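Local coordinates for protein transcriptional regulator ComR (Streptococcus vestibularis F0396, PDB 6HU8) that regulates competence as a pheromone-responsive transcription factor of the RNPP family, probably binding DNA through its helix-turn-helix domain and signalling peptide through its TPR domain, at residues R186-D189 and R190-Q194; I204-F207 and N208-A212; Q18-S21 and R22-C26; D5-G8 and L9-T13. All coordinates share one frame; numbering follows the deposited sequence.

Interaction 1 of 4, residues R186-D189 and R190-Q194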
loop_
_atom_site.group_PDB
_atom_site.type_symbol
_atom_site.label_atom_id
_atom_site.label_comp_id
_atom_site.label_asym_id
_atom_site.label_seq_id
_atom_site.Cartn_x
_atom_site.Cartn_y
_atom_site.Cartn_z
ATOM N N ARG A 186 14.220 -6.650 -3.699
ATOM C CA ARG A 186 14.164 -6.647 -2.243
ATOM C C ARG A 186 12.723 -6.532 -1.767
ATOM O O ARG A 186 12.300 -7.242 -0.854
ATOM C CB ARG A 186 14.989 -5.503 -1.654
ATOM C CG ARG A 186 15.002 -5.489 -0.123
ATOM C CD ARG A 186 14.806 -4.082 0.453
ATOM N NE ARG A 186 15.455 -3.052 -0.360
ATOM C CZ ARG A 186 16.699 -2.605 -0.170
ATOM N NH1 ARG A 186 17.194 -1.658 -0.963
ATOM N NH2 ARG A 186 17.446 -3.100 0.812
ATOM N N ILE A 187 11.968 -5.632 -2.386
ATOM C CA ILE A 187 10.578 -5.435 -1.980
ATOM C C ILE A 187 9.745 -6.686 -2.274
ATOM O O ILE A 187 9.041 -7.197 -1.390
ATOM C CB ILE A 187 9.963 -4.201 -2.680
ATOM C CG1 ILE A 187 10.556 -2.908 -2.105
ATOM C CG2 ILE A 187 8.465 -4.179 -2.517
ATOM C CD1 ILE A 187 10.314 -2.748 -0.621
ATOM N N VAL A 188 9.847 -7.195 -3.505
ATOM C CA VAL A 188 9.112 -8.398 -3.901
ATOM C C VAL A 188 9.410 -9.533 -2.939
ATOM O O VAL A 188 8.496 -10.196 -2.456
ATOM C CB VAL A 188 9.457 -8.854 -5.346
ATOM C CG1 VAL A 188 8.793 -10.190 -5.656
ATOM C CG2 VAL A 188 9.026 -7.803 -6.352
ATOM N N ASP A 189 10.693 -9.736 -2.644
ATOM C CA ASP A 189 11.098 -10.844 -1.792
ATOM C C ASP A 189 10.491 -10.731 -0.393
ATOM O O ASP A 189 10.086 -11.731 0.207
ATOM C CB ASP A 189 12.626 -10.926 -1.709
ATOM C CG ASP A 189 13.097 -11.933 -0.673
ATOM O OD1 ASP A 189 12.973 -13.149 -0.930
ATOM O OD2 ASP A 189 13.571 -11.510 0.410
ATOM N N ARG A 190 10.415 -9.511 0.122
ATOM C CA ARG A 190 9.888 -9.313 1.463
ATOM C C ARG A 190 8.364 -9.409 1.455
ATOM O O ARG A 190 7.762 -9.911 2.405
ATOM C CB ARG A 190 10.353 -7.969 2.034
ATOM C CG ARG A 190 10.170 -7.869 3.531
ATOM C CD ARG A 190 10.870 -9.031 4.230
ATOM N NE ARG A 190 12.324 -8.859 4.252
ATOM C CZ ARG A 190 13.184 -9.797 4.644
ATOM N NH1 ARG A 190 12.738 -10.984 5.048
ATOM N NH2 ARG A 190 14.493 -9.547 4.634
ATOM N N VAL A 191 7.740 -8.944 0.378
ATOM C CA VAL A 191 6.293 -9.096 0.232
ATOM C C VAL A 191 5.909 -10.571 0.236
ATOM O O VAL A 191 4.961 -10.974 0.913
ATOM C CB VAL A 191 5.767 -8.440 -1.058
ATOM C CG1 VAL A 191 4.342 -8.918 -1.363
ATOM C CG2 VAL A 191 5.814 -6.926 -0.927
ATOM N N LEU A 192 6.680 -11.369 -0.503
ATOM C CA LEU A 192 6.446 -12.803 -0.616
ATOM C C LEU A 192 6.591 -13.565 0.706
ATOM O O LEU A 192 6.040 -14.660 0.851
ATOM C CB LEU A 192 7.391 -13.401 -1.661
ATOM C CG LEU A 192 7.013 -13.083 -3.106
ATOM C CD1 LEU A 192 8.058 -13.624 -4.085
ATOM C CD2 LEU A 192 5.621 -13.642 -3.404
ATOM N N LYS A 193 7.300 -12.992 1.674
ATOM C CA LYS A 193 7.515 -13.670 2.955
ATOM C C LYS A 193 6.555 -13.236 4.057
ATOM O O LYS A 193 6.652 -13.717 5.189
ATOM C CB LYS A 193 8.944 -13.450 3.446
ATOM C CG LYS A 193 10.032 -14.099 2.604
ATOM C CD LYS A 193 11.404 -13.721 3.167
ATOM C CE LYS A 193 12.550 -14.282 2.339
ATOM N NZ LYS A 193 13.834 -14.085 3.073
ATOM N N GLN A 194 5.631 -12.331 3.748
ATOM C CA GLN A 194 4.704 -11.850 4.771
ATOM C C GLN A 194 3.774 -12.962 5.220
ATOM O O GLN A 194 3.252 -13.734 4.401
ATOM C CB GLN A 194 3.891 -10.653 4.257
ATOM C CG GLN A 194 4.738 -9.418 3.955
ATOM C CD GLN A 194 5.596 -8.999 5.137
ATOM O OE1 GLN A 194 5.077 -8.635 6.189
ATOM N NE2 GLN A 194 6.913 -9.061 4.970
#
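D189 and K193, one helical turn apart, meet through their charged ends in the last part of helix 181-192. With CG anti to the backbone N (chi1 172°), D189 sends its carboxylate along the chain toward K193, whose side chain is extended beyond CG and crosses it obliquely. The salt bridge is a long one, D189 OD2 to K193 NZ at 3.7 Å, and the methylene before the ammonium lies closer, K193 CE being 3.5 Å from D189 OD1. Nearer the backbone K193 CG rests against D189 O at 3.4 Å, and the bond from K193 N to that same oxygen is weak. R190 N donates to R186 O (3.1 Å), and the R190 chain, bent at chi2 and chi3, leans on K156 and F158. Helix 181-192 lies in the ComR tetratricopeptide region, between helices 160-173 and 200-219: I187 faces helix 160-173 while V188 and V191 face helix 200-219. V188 CG1 and L192 CD1 lie side by side, 3.8 Å apart. R190 O takes two donors from opposite faces of its plane, K193 N and the side-chain amide of Q194. The latter bond is nearly straight (172°), with Q194 NE2 2.8 Å from R190 O. Q194 NE2 also donates to K156 O and Q194 OE1 accepts from F158 N, which ties Q194 to the loop ahead of helix 160-173.

Interaction 2 of 4, residues I204-F207 and N208-A212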
loop_
_atom_site.group_PDB
_atom_site.type_symbol
_atom_site.label_atom_id
_atom_site.label_comp_id
_atom_site.label_asym_id
_atom_site.label_seq_id
_atom_site.Cartn_x
_atom_site.Cartn_y
_atom_site.Cartn_z
ATOM N N ILE A 204 -6.385 -7.831 1.585
ATOM C CA ILE A 204 -6.722 -7.152 0.337
ATOM C C ILE A 204 -5.557 -6.262 -0.124
ATOM O O ILE A 204 -5.227 -6.238 -1.308
ATOM C CB ILE A 204 -8.004 -6.331 0.475
ATOM C CG1 ILE A 204 -9.193 -7.293 0.571
ATOM C CG2 ILE A 204 -8.201 -5.453 -0.725
ATOM C CD1 ILE A 204 -10.555 -6.637 0.466
ATOM N N ALA A 205 -4.929 -5.543 0.807
ATOM C CA ALA A 205 -3.778 -4.719 0.456
ATOM C C ALA A 205 -2.648 -5.612 -0.013
ATOM O O ALA A 205 -1.971 -5.305 -0.990
ATOM C CB ALA A 205 -3.331 -3.847 1.646
ATOM N N LEU A 206 -2.439 -6.721 0.680
ATOM C CA LEU A 206 -1.376 -7.646 0.289
ATOM C C LEU A 206 -1.678 -8.287 -1.071
ATOM O O LEU A 206 -0.785 -8.442 -1.930
ATOM C CB LEU A 206 -1.191 -8.719 1.366
ATOM C CG LEU A 206 -0.198 -9.843 1.067
ATOM C CD1 LEU A 206 1.228 -9.313 1.016
ATOM C CD2 LEU A 206 -0.333 -10.993 2.070
ATOM N N PHE A 207 -2.943 -8.649 -1.274
ATOM C CA PHE A 207 -3.341 -9.242 -2.537
ATOM C C PHE A 207 -3.078 -8.267 -3.692
ATOM O O PHE A 207 -2.550 -8.653 -4.735
ATOM C CB PHE A 207 -4.817 -9.647 -2.509
ATOM C CG PHE A 207 -5.279 -10.300 -3.775
ATOM C CD1 PHE A 207 -5.098 -11.656 -3.964
ATOM C CD2 PHE A 207 -5.869 -9.554 -4.784
ATOM C CE1 PHE A 207 -5.509 -12.272 -5.147
ATOM C CE2 PHE A 207 -6.273 -10.149 -5.965
ATOM C CZ PHE A 207 -6.089 -11.511 -6.153
ATOM N N ASN A 208 -3.440 -7.003 -3.500
ATOM C CA ASN A 208 -3.272 -6.008 -4.553
ATOM C C ASN A 208 -1.795 -5.711 -4.847
ATOM O O ASN A 208 -1.421 -5.432 -5.987
ATOM C CB ASN A 208 -4.015 -4.725 -4.170
ATOM C CG ASN A 208 -5.511 -4.854 -4.354
ATOM O OD1 ASN A 208 -5.967 -5.604 -5.219
ATOM N ND2 ASN A 208 -6.286 -4.131 -3.548
ATOM N N ASP A 209 -0.955 -5.768 -3.817
ATOM C CA ASP A 209 0.483 -5.658 -4.041
ATOM C C ASP A 209 1.016 -6.853 -4.818
ATOM O O ASP A 209 1.859 -6.711 -5.687
ATOM C CB ASP A 209 1.229 -5.550 -2.723
ATOM C CG ASP A 209 1.177 -4.159 -2.147
ATOM O OD1 ASP A 209 0.518 -3.289 -2.752
ATOM O OD2 ASP A 209 1.795 -3.949 -1.094
ATOM N N LEU A 210 0.545 -8.038 -4.472
ATOM C CA LEU A 210 0.949 -9.236 -5.207
ATOM C C LEU A 210 0.488 -9.157 -6.666
ATOM O O LEU A 210 1.229 -9.537 -7.584
ATOM C CB LEU A 210 0.394 -10.474 -4.514
ATOM C CG LEU A 210 1.106 -10.839 -3.212
ATOM C CD1 LEU A 210 0.299 -11.840 -2.428
ATOM C CD2 LEU A 210 2.476 -11.390 -3.523
ATOM N N MET A 211 -0.730 -8.662 -6.895
ATOM C CA MET A 211 -1.194 -8.506 -8.271
ATOM C C MET A 211 -0.274 -7.572 -9.040
ATOM O O MET A 211 0.042 -7.843 -10.206
ATOM C CB MET A 211 -2.639 -7.997 -8.333
ATOM C CG MET A 211 -3.707 -9.074 -7.991
ATOM S SD MET A 211 -3.904 -10.412 -9.191
ATOM C CE MET A 211 -4.894 -9.592 -10.444
ATOM N N ALA A 212 0.143 -6.482 -8.390
ATOM C CA ALA A 212 1.037 -5.486 -9.000
ATOM C C ALA A 212 2.386 -6.089 -9.389
ATOM O O ALA A 212 2.917 -5.799 -10.456
ATOM C CB ALA A 212 1.258 -4.282 -8.040
#
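F207 and M211 lie side by side on successive turns of helix 200-219, pointing the same way. M211 CG comes within 3.4 Å of F207 CE2, and the sulfur sits obliquely to the ring, M211 SD 4.6 Å from the F207 centroid, a Met-aromatic contact. Bends at chi2 and chi3 (-69° and -79°) bring the thioether near F207 CE2 and CZ. The main chain beneath is fully paired across the turn: the carbonyls of I204, A205, L206 and F207 accept from the amides of N208, D209, L210 and M211 in order. The shortest of these bonds joins M211 N to F207 O at 2.8 Å, and A212 N continues the ladder to N208 O. The helix belongs to the all-helical ComR tetratricopeptide region, where successive helices pack against one another; L206 and L210 meet V191 of helix 181-192, and F207 meets L233 and I237 of helix 226-240 as well as the Y245 ring. The N208 amide lies alongside I204, its ND2 3.7 Å from I204 CG2. That nitrogen is also 3.3 Å from I204 O, but the angle is too poor for a hydrogen bond, and the carbonyl is served by N208 N instead. D209, buried, lies back against the preceding turn, D209 CG standing 3.5 Å from A205 O. Its OD1 lies close to the carboxylate of D167, a like-charge approach that may raise the proton affinity of one of the pair. L210 CD1 reaches L206 CG at 4.1 Å.

Interaction 3 of 4, residues Q18-S21 and R22-C26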
loop_
_atom_site.group_PDB
_atom_site.type_symbol
_atom_site.label_atom_id
_atom_site.label_comp_id
_atom_site.label_asym_id
_atom_site.label_seq_id
_atom_site.Cartn_x
_atom_site.Cartn_y
_atom_site.Cartn_z
ATOM N N GLN A 18 18.391 20.145 24.875
ATOM C CA GLN A 18 19.451 19.139 25.010
ATOM C C GLN A 18 20.586 19.355 24.000
ATOM O O GLN A 18 21.466 18.500 23.862
ATOM C CB GLN A 18 18.884 17.715 24.847
ATOM C CG GLN A 18 17.741 17.358 25.838
ATOM C CD GLN A 18 17.325 15.902 25.763
ATOM O OE1 GLN A 18 18.089 15.047 25.304
ATOM N NE2 GLN A 18 16.106 15.604 26.215
ATOM N N GLN A 19 20.539 20.484 23.291
ATOM C CA GLN A 19 21.546 20.837 22.280
ATOM C C GLN A 19 21.742 19.695 21.293
ATOM O O GLN A 19 22.863 19.326 20.925
ATOM C CB GLN A 19 22.857 21.236 22.963
ATOM C CG GLN A 19 22.668 22.427 23.900
ATOM C CD GLN A 19 23.958 22.902 24.564
ATOM O OE1 GLN A 19 24.902 22.133 24.746
ATOM N NE2 GLN A 19 23.994 24.183 24.931
ATOM N N MET A 20 20.613 19.144 20.859
ATOM C CA MET A 20 20.594 17.987 19.982
ATOM C C MET A 20 20.164 18.414 18.581
ATOM O O MET A 20 19.098 19.010 18.404
ATOM C CB MET A 20 19.647 16.912 20.534
ATOM C CG MET A 20 19.744 15.574 19.808
ATOM S SD MET A 20 18.522 14.309 20.293
ATOM C CE MET A 20 19.172 13.771 21.885
ATOM N N SER A 21 20.998 18.136 17.582
ATOM C CA SER A 21 20.644 18.469 16.208
ATOM C C SER A 21 19.578 17.501 15.716
ATOM O O SER A 21 19.379 16.447 16.312
ATOM C CB SER A 21 21.861 18.409 15.306
ATOM O OG SER A 21 22.152 17.063 15.011
ATOM N N ARG A 22 18.878 17.864 14.645
ATOM C CA ARG A 22 17.879 16.970 14.061
ATOM C C ARG A 22 18.502 15.680 13.582
ATOM O O ARG A 22 17.927 14.602 13.782
ATOM C CB ARG A 22 17.144 17.645 12.904
ATOM C CG ARG A 22 16.349 18.848 13.367
ATOM C CD ARG A 22 15.358 19.244 12.318
ATOM N NE ARG A 22 14.428 20.257 12.804
ATOM C CZ ARG A 22 14.570 21.562 12.616
ATOM N NH1 ARG A 22 15.619 22.031 11.945
ATOM N NH2 ARG A 22 13.655 22.396 13.097
ATOM N N GLU A 23 19.672 15.767 12.936
ATOM C CA GLU A 23 20.311 14.555 12.421
ATOM C C GLU A 23 20.661 13.611 13.575
ATOM O O GLU A 23 20.534 12.392 13.436
ATOM C CB GLU A 23 21.579 14.879 11.594
ATOM C CG GLU A 23 21.295 15.352 10.167
ATOM C CD GLU A 23 20.748 16.771 10.100
ATOM O OE1 GLU A 23 20.923 17.516 11.089
ATOM O OE2 GLU A 23 20.146 17.148 9.055
ATOM N N VAL A 24 21.106 14.167 14.701
ATOM C CA VAL A 24 21.428 13.337 15.873
ATOM C C VAL A 24 20.167 12.641 16.398
ATOM O O VAL A 24 20.166 11.432 16.647
ATOM C CB VAL A 24 22.073 14.158 16.998
ATOM C CG1 VAL A 24 22.103 13.364 18.318
ATOM C CG2 VAL A 24 23.500 14.588 16.598
ATOM N N LEU A 25 19.087 13.393 16.546
ATOM C CA LEU A 25 17.841 12.784 17.034
ATOM C C LEU A 25 17.412 11.648 16.089
ATOM O O LEU A 25 17.066 10.540 16.535
ATOM C CB LEU A 25 16.739 13.843 17.177
ATOM C CG LEU A 25 15.527 13.397 18.027
ATOM C CD1 LEU A 25 14.891 14.591 18.741
ATOM C CD2 LEU A 25 14.496 12.676 17.192
ATOM N N CYS A 26 17.482 11.888 14.778
ATOM C CA CYS A 26 16.916 10.936 13.831
ATOM C C CYS A 26 17.792 9.710 13.559
ATOM O O CYS A 26 17.325 8.742 12.942
ATOM C CB CYS A 26 16.594 11.635 12.510
ATOM S SG CYS A 26 15.228 12.827 12.664
#
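A chi1 of 78° sets S21 OG between its own backbone N and carbonyl carbon, and from there it reaches forward to the first turn of helix 22-26. M20 is arranged differently: CG is anti to the backbone N (chi1 -170°), and the chain runs straight until it bends at chi3, turning the thioether across L25. S21 OG accepts from V24 N at 3.1 Å, a good bond with an N-H...O angle of 160°. V24 CG2 packs close against the same oxygen, 3.2 Å from S21 OG. The S21 carbonyl takes the next amide, with L25 N 3.1 Å from S21 O, so both acceptors of the serine are engaged by the opening turn. M20 meets that turn from the other flank of V24: M20 CG touches V24 CG1 at 3.6 Å, and M20 SD lies 3.6 Å from L25 CB, M20 and L25 crossing at about a right angle. L59 of helix 49-59 adjoins both M20 and L25. R22 extends away from these contacts to a salt bridge with E41. Q19, with positive phi, is the C-prime residue of a Schellman motif that closes helix 3-17. One helix thus ends and, two residues later, S21 forms the N-cap of the next, an arrangement consistent with the compact helical bundle of a Cro/C1-type DNA-binding domain.

Interaction 4 of 4, residues D5-G8 and L9-T13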
loop_
_atom_site.group_PDB
_atom_site.type_symbol
_atom_site.label_atom_id
_atom_site.label_comp_id
_atom_site.label_asym_id
_atom_site.label_seq_id
_atom_site.Cartn_x
_atom_site.Cartn_y
_atom_site.Cartn_z
ATOM N N ASP A 5 0.849 22.516 16.286
ATOM C CA ASP A 5 1.772 23.594 16.666
ATOM C C ASP A 5 2.336 23.374 18.060
ATOM O O ASP A 5 3.538 23.507 18.271
ATOM C CB ASP A 5 1.089 24.963 16.633
ATOM C CG ASP A 5 0.713 25.413 15.230
ATOM O OD1 ASP A 5 1.347 24.966 14.247
ATOM O OD2 ASP A 5 -0.226 26.233 15.121
ATOM N N SER A 6 1.469 23.045 19.021
ATOM C CA SER A 6 1.912 22.981 20.416
ATOM C C SER A 6 2.806 21.771 20.645
ATOM O O SER A 6 3.863 21.877 21.276
ATOM C CB SER A 6 0.715 22.959 21.379
ATOM O OG SER A 6 -0.129 21.857 21.087
ATOM N N ILE A 7 2.388 20.621 20.129
ATOM C CA ILE A 7 3.211 19.418 20.213
ATOM C C ILE A 7 4.558 19.615 19.488
ATOM O O ILE A 7 5.609 19.352 20.065
ATOM C CB ILE A 7 2.463 18.188 19.637
ATOM C CG1 ILE A 7 1.293 17.824 20.559
ATOM C CG2 ILE A 7 3.399 17.000 19.496
ATOM C CD1 ILE A 7 0.407 16.727 20.019
ATOM N N GLY A 8 4.528 20.076 18.242
ATOM C CA GLY A 8 5.765 20.391 17.530
ATOM C C GLY A 8 6.722 21.291 18.321
ATOM O O GLY A 8 7.928 21.041 18.401
ATOM N N LEU A 9 6.200 22.347 18.931
ATOM C CA LEU A 9 7.061 23.264 19.678
ATOM C C LEU A 9 7.606 22.624 20.959
ATOM O O LEU A 9 8.728 22.900 21.356
ATOM C CB LEU A 9 6.308 24.551 20.010
ATOM C CG LEU A 9 7.051 25.593 20.839
ATOM C CD1 LEU A 9 8.229 26.220 20.054
ATOM C CD2 LEU A 9 6.062 26.646 21.325
ATOM N N ARG A 10 6.835 21.750 21.597
ATOM C CA ARG A 10 7.344 21.056 22.785
ATOM C C ARG A 10 8.499 20.137 22.433
ATOM O O ARG A 10 9.496 20.065 23.148
ATOM C CB ARG A 10 6.239 20.254 23.467
ATOM C CG ARG A 10 5.469 21.064 24.479
ATOM C CD ARG A 10 4.397 20.240 25.140
ATOM N NE ARG A 10 3.166 21.010 25.303
ATOM C CZ ARG A 10 2.055 20.821 24.592
ATOM N NH1 ARG A 10 0.991 21.582 24.826
ATOM N NH2 ARG A 10 1.993 19.865 23.660
ATOM N N ILE A 11 8.351 19.427 21.324
ATOM C CA ILE A 11 9.401 18.557 20.842
ATOM C C ILE A 11 10.641 19.367 20.493
ATOM O O ILE A 11 11.763 19.022 20.892
ATOM C CB ILE A 11 8.936 17.764 19.611
ATOM C CG1 ILE A 11 7.898 16.705 20.022
ATOM C CG2 ILE A 11 10.121 17.124 18.921
ATOM C CD1 ILE A 11 7.153 16.076 18.831
ATOM N N LYS A 12 10.428 20.436 19.735
ATOM C CA LYS A 12 11.521 21.284 19.298
ATOM C C LYS A 12 12.236 21.939 20.479
ATOM O O LYS A 12 13.474 22.026 20.491
ATOM C CB LYS A 12 11.013 22.359 18.333
ATOM C CG LYS A 12 12.111 23.273 17.782
ATOM C CD LYS A 12 11.597 24.051 16.581
ATOM C CE LYS A 12 11.617 25.551 16.817
ATOM N NZ LYS A 12 12.958 26.143 16.541
ATOM N N THR A 13 11.467 22.406 21.463
ATOM C CA THR A 13 12.067 23.083 22.612
ATOM C C THR A 13 12.935 22.122 23.411
ATOM O O THR A 13 14.038 22.475 23.827
ATOM C CB THR A 13 11.003 23.716 23.527
ATOM O OG1 THR A 13 10.349 24.770 22.817
ATOM C CG2 THR A 13 11.641 24.308 24.773
#
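Helix 3-17, the N-terminal helix of the bundle that includes the Cro/C1-type helix-turn-helix, carries this contact, in which R10 reaches back one turn to S6 and I7. Its chain bends at chi3 (-139°), which turns the guanidinium back over the preceding turn. S6 O then lies over one face of that group, 3.5 Å above the plane and offset toward its rim, while I7 CG1 stands at the edge, in plane, 3.8 Å from R10 NH2. S6 CB comes within 3.7 Å of R10 NH1. The polar ends share an outside partner: D70 OD2 forms a salt bridge with R10 NH2 and a hydrogen bond with S6 OG, which also bonds to I3 O. This common carboxylate probably restrains both side chains and would offset the arginine's charge. On the buried flank I7 CG2 and I11 CD1 meet at 3.9 Å, their side chains crossing at a slant. I11 continues into L37 and I40 of helix 34-41 and L52 and I55 of helix 49-59, joining this helix to the rest of the bundle. G8 has no side chain, but its carbonyl takes K12 N at 2.9 Å, and K12 CB lies 3.4 Å from the same G8 O; the K12 ammonium turns to E16. Near the outer surface, L9 O accepts twice from one residue, T13 N and T13 OG1 approaching from opposite faces of its carbonyl plane, with OG1 at 2.9 Å.

In the fold
Along the chain the order is interaction 4, 3, 1, 2. Interaction 4 sits on helix 3-17 and interaction 3 at the loop leading into helix 22-26 and on that short helix, both at the N-terminal end of the molecule, their centres 14 Å apart and nearest atoms about 4 Å apart without touching. Interactions 1 and 2 occupy the successive helices 181-192 and 200-219 of the tetratricopeptide region, centres 12 Å apart, and do touch: V191 CG1 is 3.8 Å from L210 CD2. Between the two pairs the centres are 33 to 38 Å apart, with no direct touch. The layout thus separates the probable DNA-binding end from the helical-repeat region associated with peptide binding.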